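Local structure of putative isomerase YbhH (Escherichia coli, 6OTV) at residues P5-R10 / G101-E106; V141-S146 / R337-I342; G145-D150 / A156-L161. The protein is a putative isomerase of the PrpF family, whose substrate and reaction are not specified. All coordinates share one frame; numbering follows the deposited sequence.

Along the chain, interaction 1 comes first: it closes a span of 90 residues by setting strand 3-11 against helix 94-106. Interaction 2 opens beyond it and closes a far longer span, bringing the loop that leads to strand 158-163 against strand 332-344. Interaction 3 nests inside that span, shares G145 and S146 with interaction 2, and closes only the short loop before strand 158-163. Strand 332-344 lies beside both strand 3-11 and strand 158-163, and so connects all three: T339 OG1 is bonded to R10 O, and R337 to V159 through the backbone. Interactions 1 and 2 also meet where Y143 packs on A102.

Interaction 1 (P5-R10 / G101-E106); sequences PCVMMR and GAFAIE
V7 and M9 of strand 3-11 lean on F103 and A102 of helix 94-106, and the contact between the segments is wholly apolar, with no hydrogen bond across it. The aliphatic part is the meeting of V7 with the F103 ring. V7 CB lies 3.7 Å from F103 CE1, and V7 CG2 reaches the same ring atom at 3.7 Å, in the plane of the ring. The valine therefore abuts the ring edge. With chi1 at -180°, F103 swings its ring away from its own backbone N and out toward the strand.

The second kind of contact is Met-aromatic. M9 SD is 4.0 Å from F103 CB and 5.5 Å from the centroid of the F103 ring, in an oblique position 70° off the ring normal. A bend about the CG-SD bond of M9 (the last torsion) turns the terminal methyl CE to within 4.4 Å of A102 CB. One methionine side chain thus touches two successive residues of the helix.

The segment axes run roughly antiparallel, at 147°, and approach to 10.9 Å, a separation filled by these side chains. A helix enclosed by strands, here touched by 3-11, 158-163 and 332-344, is consistent with the helix-in-barrel domains of the diaminopimelate epimerase-like fold to which PrpF proteins are related. Strand 3-11 is itself flanked by strands 14-20 and 332-344, with M9 also touching F18 and T339, while E106 at the end of helix 94-106 forms a salt bridge with K341 of strand 332-344.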
loop_
_atom_site.group_PDB
_atom_site.type_symbol
_atom_site.label_atom_id
_atom_site.label_comp_id
_atom_site.label_asym_id
_atom_site.label_seq_id
_atom_site.Cartn_x
_atom_site.Cartn_y
_atom_site.Cartn_z
ATOM N N PRO A 5 -8.533 -29.641 5.619
ATOM C CA PRO A 5 -7.267 -29.281 6.272
ATOM C C PRO A 5 -7.438 -28.048 7.148
ATOM O O PRO A 5 -8.149 -27.104 6.793
ATOM C CB PRO A 5 -6.323 -29.008 5.095
ATOM C CG PRO A 5 -6.915 -29.764 3.954
ATOM C CD PRO A 5 -8.401 -29.709 4.154
ATOM N N CYS A 6 -6.773 -28.060 8.299
ATOM C CA CYS A 6 -6.956 -26.993 9.271
ATOM C C CYS A 6 -5.706 -26.854 10.130
ATOM O O CYS A 6 -4.977 -27.821 10.359
ATOM C CB CYS A 6 -8.184 -27.262 10.143
ATOM S SG CYS A 6 -8.525 -26.005 11.389
ATOM N N VAL A 7 -5.467 -25.629 10.592
ATOM C CA VAL A 7 -4.370 -25.312 11.498
ATOM C C VAL A 7 -4.939 -24.468 12.630
ATOM O O VAL A 7 -5.514 -23.402 12.381
ATOM C CB VAL A 7 -3.226 -24.558 10.792
ATOM C CG1 VAL A 7 -2.190 -24.096 11.807
ATOM C CG2 VAL A 7 -2.574 -25.425 9.723
ATOM N N MET A 8 -4.795 -24.941 13.866
ATOM C CA MET A 8 -5.145 -24.136 15.028
ATOM C C MET A 8 -3.925 -23.340 15.457
ATOM O O MET A 8 -2.827 -23.894 15.588
ATOM C CB MET A 8 -5.640 -24.996 16.192
ATOM C CG MET A 8 -6.049 -24.207 17.425
ATOM S SD MET A 8 -6.512 -25.276 18.807
ATOM C CE MET A 8 -7.916 -26.144 18.113
ATOM N N MET A 9 -4.117 -22.047 15.664
ATOM C CA MET A 9 -3.063 -21.180 16.157
ATOM C C MET A 9 -3.616 -20.299 17.261
ATOM O O MET A 9 -4.787 -19.905 17.237
ATOM C CB MET A 9 -2.478 -20.287 15.051
ATOM C CG MET A 9 -1.937 -21.025 13.840
ATOM S SD MET A 9 -1.170 -19.880 12.677
ATOM C CE MET A 9 0.304 -19.412 13.586
ATOM N N ARG A 10 -2.767 -20.001 18.238
ATOM C CA ARG A 10 -3.026 -18.878 19.126
ATOM C C ARG A 10 -2.566 -17.610 18.424
ATOM O O ARG A 10 -1.409 -17.513 17.998
ATOM C CB ARG A 10 -2.308 -19.043 20.463
ATOM C CG ARG A 10 -2.446 -17.821 21.374
ATOM C CD ARG A 10 -1.629 -17.951 22.649
ATOM N NE ARG A 10 -0.205 -18.108 22.370
ATOM C CZ ARG A 10 0.607 -17.111 22.029
ATOM N NH1 ARG A 10 0.136 -15.875 21.914
ATOM N NH2 ARG A 10 1.891 -17.351 21.796
ATOM N N GLY A 101 0.538 -13.803 9.149
ATOM C CA GLY A 101 1.815 -13.765 8.450
ATOM C C GLY A 101 2.576 -15.073 8.545
ATOM O O GLY A 101 3.081 -15.588 7.543
ATOM N N ALA A 102 2.671 -15.629 9.756
ATOM C CA ALA A 102 3.364 -16.900 9.934
ATOM C C ALA A 102 2.646 -18.026 9.204
ATOM O O ALA A 102 3.287 -18.928 8.652
ATOM C CB ALA A 102 3.496 -17.225 11.422
ATOM N N PHE A 103 1.312 -17.991 9.190
ATOM C CA PHE A 103 0.557 -19.013 8.477
ATOM C C PHE A 103 0.789 -18.916 6.974
ATOM O O PHE A 103 0.903 -19.939 6.289
ATOM C CB PHE A 103 -0.929 -18.888 8.809
ATOM C CG PHE A 103 -1.796 -19.905 8.123
ATOM C CD1 PHE A 103 -1.969 -21.168 8.669
ATOM C CD2 PHE A 103 -2.446 -19.596 6.939
ATOM C CE1 PHE A 103 -2.771 -22.109 8.039
ATOM C CE2 PHE A 103 -3.250 -20.533 6.305
ATOM C CZ PHE A 103 -3.412 -21.789 6.859
ATOM N N ALA A 104 0.865 -17.693 6.444
ATOM C CA ALA A 104 1.079 -17.522 5.012
ATOM C C ALA A 104 2.450 -18.035 4.592
ATOM O O ALA A 104 2.599 -18.610 3.508
ATOM C CB ALA A 104 0.915 -16.052 4.629
ATOM N N ILE A 105 3.460 -17.845 5.442
ATOM C CA ILE A 105 4.803 -18.314 5.113
ATOM C C ILE A 105 4.870 -19.835 5.170
ATOM O O ILE A 105 5.442 -20.477 4.281
ATOM C CB ILE A 105 5.836 -17.660 6.048
ATOM C CG1 ILE A 105 5.819 -16.138 5.875
ATOM C CG2 ILE A 105 7.225 -18.216 5.778
ATOM C CD1 ILE A 105 6.522 -15.383 6.981
ATOM N N GLU A 106 4.283 -20.440 6.206
ATOM C CA GLU A 106 4.332 -21.894 6.325
ATOM C C GLU A 106 3.567 -22.598 5.211
ATOM O O GLU A 106 3.872 -23.757 4.906
ATOM C CB GLU A 106 3.788 -22.337 7.685
ATOM C CG GLU A 106 4.652 -21.926 8.866
ATOM C CD GLU A 106 4.359 -22.747 10.106
ATOM O OE1 GLU A 106 4.580 -23.974 10.073
ATOM O OE2 GLU A 106 3.893 -22.170 11.111
#

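Interaction 2 (V141-S146 / R337-I342); sequences VEYEGS and RTTRKI. With EDO (1,2-ethanediol), chain N; EDO (1,2-ethanediol), chain E.
K341 O accepts a hydrogen bond from O2 of a 1,2-ethanediol (chain N) at 3.0 Å, and this same O2 lies 3.2 Å from Y143 CD2, so the diol, probably from the crystallisation liquor, wedges between loop and strand. In a domain consistent with the diaminopimelate epimerase-like fold, the ring of Y143 from the loop before strand 158-163 lies over the backbone of strand 332-344. With CG anti to its carbonyl carbon (chi1 -66°), Y143 spreads its ring above the R340-K341 peptide, and K341 N sits 3.8 Å from Y143 CE1, over the ring centre. V141 CG1 is on the opposite face, offset toward the rim. At the ring edge, in plane, T339 CG2 is 4.0 Å from Y143 CE1, while T339 O lies 3.5 Å from Y143 CD1 in an oblique position. The hydroxyl of T339 turns elsewhere: T339 OG1 bonds to R10 O. Within the loop, E144 N donates to E142 OE2 at 3.0 Å, on the anti side of the carboxylate. Across the diol, R340 NH1 gives O1 of the 1,2-ethanediol (chain N) a nearly straight bond of 3.2 Å, 164° at the hydrogen.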
loop_
_atom_site.group_PDB
_atom_site.type_symbol
_atom_site.label_atom_id
_atom_site.label_comp_id
_atom_site.label_asym_id
_atom_site.label_seq_id
_atom_site.Cartn_x
_atom_site.Cartn_y
_atom_site.Cartn_z
ATOM N N VAL A 141 9.957 -19.828 9.944
ATOM C CA VAL A 141 9.146 -19.140 10.939
ATOM C C VAL A 141 9.561 -19.588 12.333
ATOM O O VAL A 141 9.698 -20.786 12.607
ATOM C CB VAL A 141 7.655 -19.403 10.684
ATOM C CG1 VAL A 141 6.814 -18.923 11.864
ATOM C CG2 VAL A 141 7.214 -18.720 9.402
ATOM N N GLU A 142 9.778 -18.620 13.215
ATOM C CA GLU A 142 10.190 -18.873 14.588
ATOM C C GLU A 142 9.065 -18.451 15.521
ATOM O O GLU A 142 8.605 -17.305 15.466
ATOM C CB GLU A 142 11.478 -18.117 14.919
ATOM C CG GLU A 142 11.930 -18.276 16.356
ATOM C CD GLU A 142 12.344 -19.696 16.675
ATOM O OE1 GLU A 142 13.462 -20.092 16.286
ATOM O OE2 GLU A 142 11.546 -20.422 17.307
ATOM N N TYR A 143 8.623 -19.376 16.373
ATOM C CA TYR A 143 7.601 -19.081 17.367
ATOM C C TYR A 143 8.166 -18.867 18.763
ATOM O O TYR A 143 7.514 -18.208 19.580
ATOM C CB TYR A 143 6.561 -20.205 17.407
ATOM C CG TYR A 143 5.757 -20.309 16.134
ATOM C CD1 TYR A 143 4.847 -19.317 15.786
ATOM C CD2 TYR A 143 5.912 -21.389 15.278
ATOM C CE1 TYR A 143 4.110 -19.400 14.621
ATOM C CE2 TYR A 143 5.178 -21.483 14.109
ATOM C CZ TYR A 143 4.278 -20.484 13.787
ATOM O OH TYR A 143 3.546 -20.567 12.627
ATOM N N GLU A 144 9.353 -19.399 19.050
ATOM C CA GLU A 144 9.998 -19.184 20.337
ATOM C C GLU A 144 10.586 -17.778 20.414
ATOM O O GLU A 144 11.031 -17.210 19.414
ATOM C CB GLU A 144 11.102 -20.218 20.568
ATOM C CG GLU A 144 10.634 -21.662 20.493
ATOM C CD GLU A 144 11.719 -22.650 20.880
ATOM O OE1 GLU A 144 12.895 -22.240 20.987
ATOM O OE2 GLU A 144 11.390 -23.840 21.081
ATOM N N GLY A 145 10.589 -17.223 21.620
ATOM C CA GLY A 145 11.103 -15.882 21.821
ATOM C C GLY A 145 10.866 -15.435 23.247
ATOM O O GLY A 145 10.352 -16.186 24.083
ATOM N N SER A 146 11.243 -14.185 23.511
ATOM C CA SER A 146 11.175 -13.613 24.849
ATOM C C SER A 146 10.100 -12.543 24.997
ATOM O O SER A 146 10.003 -11.930 26.066
ATOM C CB SER A 146 12.537 -13.026 25.238
ATOM O OG SER A 146 12.956 -12.056 24.294
ATOM N N ARG A 337 2.521 -8.302 19.081
ATOM C CA ARG A 337 1.774 -9.450 19.572
ATOM C C ARG A 337 2.691 -10.664 19.554
ATOM O O ARG A 337 3.872 -10.574 19.201
ATOM C CB ARG A 337 0.517 -9.711 18.728
ATOM C CG ARG A 337 -0.462 -8.548 18.636
ATOM C CD ARG A 337 -1.460 -8.558 19.782
ATOM N NE ARG A 337 -0.853 -8.132 21.037
ATOM C CZ ARG A 337 -1.455 -8.209 22.218
ATOM N NH1 ARG A 337 -2.684 -8.702 22.308
ATOM N NH2 ARG A 337 -0.825 -7.796 23.309
ATOM N N THR A 338 2.147 -11.809 19.948
ATOM C CA THR A 338 2.816 -13.087 19.768
ATOM C C THR A 338 1.813 -14.074 19.194
ATOM O O THR A 338 0.598 -13.896 19.312
ATOM C CB THR A 338 3.399 -13.643 21.077
ATOM O OG1 THR A 338 2.329 -14.064 21.935
ATOM C CG2 THR A 338 4.246 -12.592 21.794
ATOM N N THR A 339 2.336 -15.123 18.567
ATOM C CA THR A 339 1.491 -16.156 17.996
ATOM C C THR A 339 2.197 -17.496 18.150
ATOM O O THR A 339 3.401 -17.556 18.413
ATOM C CB THR A 339 1.163 -15.865 16.521
ATOM O OG1 THR A 339 0.184 -16.797 16.048
ATOM C CG2 THR A 339 2.413 -15.972 15.658
ATOM N N ARG A 340 1.433 -18.575 18.001
ATOM C CA ARG A 340 2.011 -19.908 18.081
ATOM C C ARG A 340 1.130 -20.883 17.317
ATOM O O ARG A 340 -0.097 -20.844 17.435
ATOM C CB ARG A 340 2.171 -20.365 19.536
ATOM C CG ARG A 340 3.113 -21.546 19.708
ATOM C CD ARG A 340 3.227 -21.957 21.166
ATOM N NE ARG A 340 2.047 -22.681 21.627
ATOM C CZ ARG A 340 1.862 -23.989 21.460
ATOM N NH1 ARG A 340 2.777 -24.717 20.832
ATOM N NH2 ARG A 340 0.757 -24.566 21.915
ATOM N N LYS A 341 1.764 -21.749 16.532
ATOM C CA LYS A 341 1.057 -22.839 15.879
ATOM C C LYS A 341 0.839 -23.964 16.882
ATOM O O LYS A 341 1.784 -24.417 17.535
ATOM C CB LYS A 341 1.843 -23.341 14.669
ATOM C CG LYS A 341 1.205 -24.528 13.965
ATOM C CD LYS A 341 1.985 -24.922 12.720
ATOM C CE LYS A 341 3.419 -25.291 13.056
ATOM N NZ LYS A 341 4.129 -25.846 11.869
ATOM N N ILE A 342 -0.407 -24.407 17.013
ATOM C CA ILE A 342 -0.795 -25.391 18.018
ATOM C C ILE A 342 -1.050 -26.760 17.392
ATOM O O ILE A 342 -0.430 -27.751 17.776
ATOM C CB ILE A 342 -2.020 -24.903 18.821
ATOM C CG1 ILE A 342 -1.695 -23.589 19.534
ATOM C CG2 ILE A 342 -2.469 -25.969 19.812
ATOM C CD1 ILE A 342 -2.843 -23.027 20.347
HETATM C C1 EDO N . 6.500 -24.272 18.654
HETATM O O1 EDO N . 5.634 -23.912 19.735
HETATM C C2 EDO N . 5.664 -24.567 17.413
HETATM O O2 EDO N . 4.641 -23.574 17.273
HETATM C C1 EDO E . 3.947 -15.249 24.594
HETATM O O1 EDO E . 2.945 -14.285 24.258
HETATM C C2 EDO E . 3.254 -16.565 24.915
HETATM O O2 EDO E . 4.154 -17.513 25.500
#

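Interaction 3 (G145-D150 / A156-L161); sequences GSARID and AAPVAL. With EDO (1,2-ethanediol), chain P.
G145 is almost fully extended (phi 174°, psi -177°), and this brings its backbone close to A156 and A157, its CA 3.8 Å from A157 CA. S146 then turns the chain, and A147 returns to an extended conformation with its N-H and C=O both directed at A156. Two hydrogen bonds result. A147 N donates to A156 O at 2.9 Å with a bent geometry, and A156 N donates to A147 O at 3.0 Å along a straighter path of 158°; each donor lies in the plane of the carbonyl it meets. This is a single antiparallel bridge of the hydrogen-bonded type, at the neck of the loop that leads into strand 158-163, which pairs with strands 129-135 and 332-344. Beyond the bridge the contact is apolar: A147 CB rests against the pyrrolidine ring of P158, 3.6 Å from P158 CB and 3.8 Å from P158 CD. A147 also touches T338 of strand 332-344, and A157 is bonded through its backbone to Y143. On the outer side, R148 bends at its third torsion and its NH1 donates to O2 of a 1,2-ethanediol (chain P) at 2.7 Å.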
loop_
_atom_site.group_PDB
_atom_site.type_symbol
_atom_site.label_atom_id
_atom_site.label_comp_id
_atom_site.label_asym_id
_atom_site.label_seq_id
_atom_site.Cartn_x
_atom_site.Cartn_y
_atom_site.Cartn_z
ATOM N N GLY A 145 10.589 -17.223 21.620
ATOM C CA GLY A 145 11.103 -15.882 21.821
ATOM C C GLY A 145 10.866 -15.435 23.247
ATOM O O GLY A 145 10.352 -16.186 24.083
ATOM N N SER A 146 11.243 -14.185 23.511
ATOM C CA SER A 146 11.175 -13.613 24.849
ATOM C C SER A 146 10.100 -12.543 24.997
ATOM O O SER A 146 10.003 -11.930 26.066
ATOM C CB SER A 146 12.537 -13.026 25.238
ATOM O OG SER A 146 12.956 -12.056 24.294
ATOM N N ALA A 147 9.300 -12.296 23.964
ATOM C CA ALA A 147 8.240 -11.305 24.068
ATOM C C ALA A 147 7.116 -11.816 24.961
ATOM O O ALA A 147 6.857 -13.019 25.051
ATOM C CB ALA A 147 7.691 -10.953 22.686
ATOM N N ARG A 148 6.440 -10.879 25.620
ATOM C CA ARG A 148 5.400 -11.203 26.584
ATOM C C ARG A 148 4.216 -10.271 26.381
ATOM O O ARG A 148 4.396 -9.071 26.161
ATOM C CB ARG A 148 5.931 -11.083 28.017
ATOM C CG ARG A 148 4.952 -11.516 29.091
ATOM C CD ARG A 148 5.495 -11.212 30.483
ATOM N NE ARG A 148 6.886 -11.633 30.639
ATOM C CZ ARG A 148 7.265 -12.852 31.013
ATOM N NH1 ARG A 148 6.357 -13.787 31.269
ATOM N NH2 ARG A 148 8.556 -13.139 31.129
ATOM N N ILE A 149 3.007 -10.829 26.452
ATOM C CA ILE A 149 1.776 -10.055 26.348
ATOM C C ILE A 149 0.829 -10.492 27.456
ATOM O O ILE A 149 0.860 -11.641 27.908
ATOM C CB ILE A 149 1.102 -10.216 24.966
ATOM C CG1 ILE A 149 0.822 -11.695 24.671
ATOM C CG2 ILE A 149 1.957 -9.588 23.869
ATOM C CD1 ILE A 149 0.044 -11.925 23.390
ATOM N N ASP A 150 -0.018 -9.560 27.897
ATOM C CA ASP A 150 -1.013 -9.878 28.915
ATOM C C ASP A 150 -1.996 -10.918 28.396
ATOM O O ASP A 150 -2.371 -10.910 27.221
ATOM C CB ASP A 150 -1.777 -8.621 29.335
ATOM C CG ASP A 150 -0.935 -7.673 30.156
ATOM O OD1 ASP A 150 0.158 -8.076 30.611
ATOM O OD2 ASP A 150 -1.367 -6.517 30.341
ATOM N N ALA A 156 7.058 -15.775 23.873
ATOM C CA ALA A 156 7.143 -16.284 22.514
ATOM C C ALA A 156 7.778 -15.217 21.635
ATOM O O ALA A 156 8.144 -14.134 22.102
ATOM C CB ALA A 156 5.767 -16.697 21.981
ATOM N N ALA A 157 7.907 -15.537 20.352
ATOM C CA ALA A 157 8.496 -14.608 19.404
ATOM C C ALA A 157 7.553 -13.433 19.158
ATOM O O ALA A 157 6.347 -13.629 18.982
ATOM C CB ALA A 157 8.804 -15.313 18.083
ATOM N N PRO A 158 8.067 -12.206 19.135
ATOM C CA PRO A 158 7.206 -11.059 18.825
ATOM C C PRO A 158 6.866 -11.007 17.344
ATOM O O PRO A 158 7.691 -11.327 16.484
ATOM C CB PRO A 158 8.058 -9.856 19.244
ATOM C CG PRO A 158 9.462 -10.328 19.045
ATOM C CD PRO A 158 9.454 -11.795 19.418
ATOM N N VAL A 159 5.632 -10.602 17.053
ATOM C CA VAL A 159 5.209 -10.260 15.701
ATOM C C VAL A 159 4.733 -8.815 15.721
ATOM O O VAL A 159 3.908 -8.438 16.562
ATOM C CB VAL A 159 4.113 -11.206 15.171
ATOM C CG1 VAL A 159 2.988 -11.365 16.178
ATOM C CG2 VAL A 159 3.574 -10.699 13.838
ATOM N N ALA A 160 5.277 -8.004 14.818
ATOM C CA ALA A 160 4.935 -6.592 14.739
ATOM C C ALA A 160 3.817 -6.392 13.725
ATOM O O ALA A 160 3.905 -6.873 12.591
ATOM C CB ALA A 160 6.161 -5.761 14.357
ATOM N N LEU A 161 2.763 -5.694 14.143
ATOM C CA LEU A 161 1.603 -5.417 13.301
ATOM C C LEU A 161 1.499 -3.909 13.125
ATOM O O LEU A 161 1.215 -3.189 14.088
ATOM C CB LEU A 161 0.326 -5.983 13.920
ATOM C CG LEU A 161 0.302 -7.485 14.203
ATOM C CD1 LEU A 161 -1.028 -7.882 14.817
ATOM C CD2 LEU A 161 0.574 -8.283 12.928
HETATM C C1 EDO P . 2.119 -12.526 31.164
HETATM O O1 EDO P . 1.309 -12.714 30.000
HETATM C C2 EDO P . 2.821 -13.831 31.529
HETATM O O2 EDO P . 3.754 -14.198 30.505
#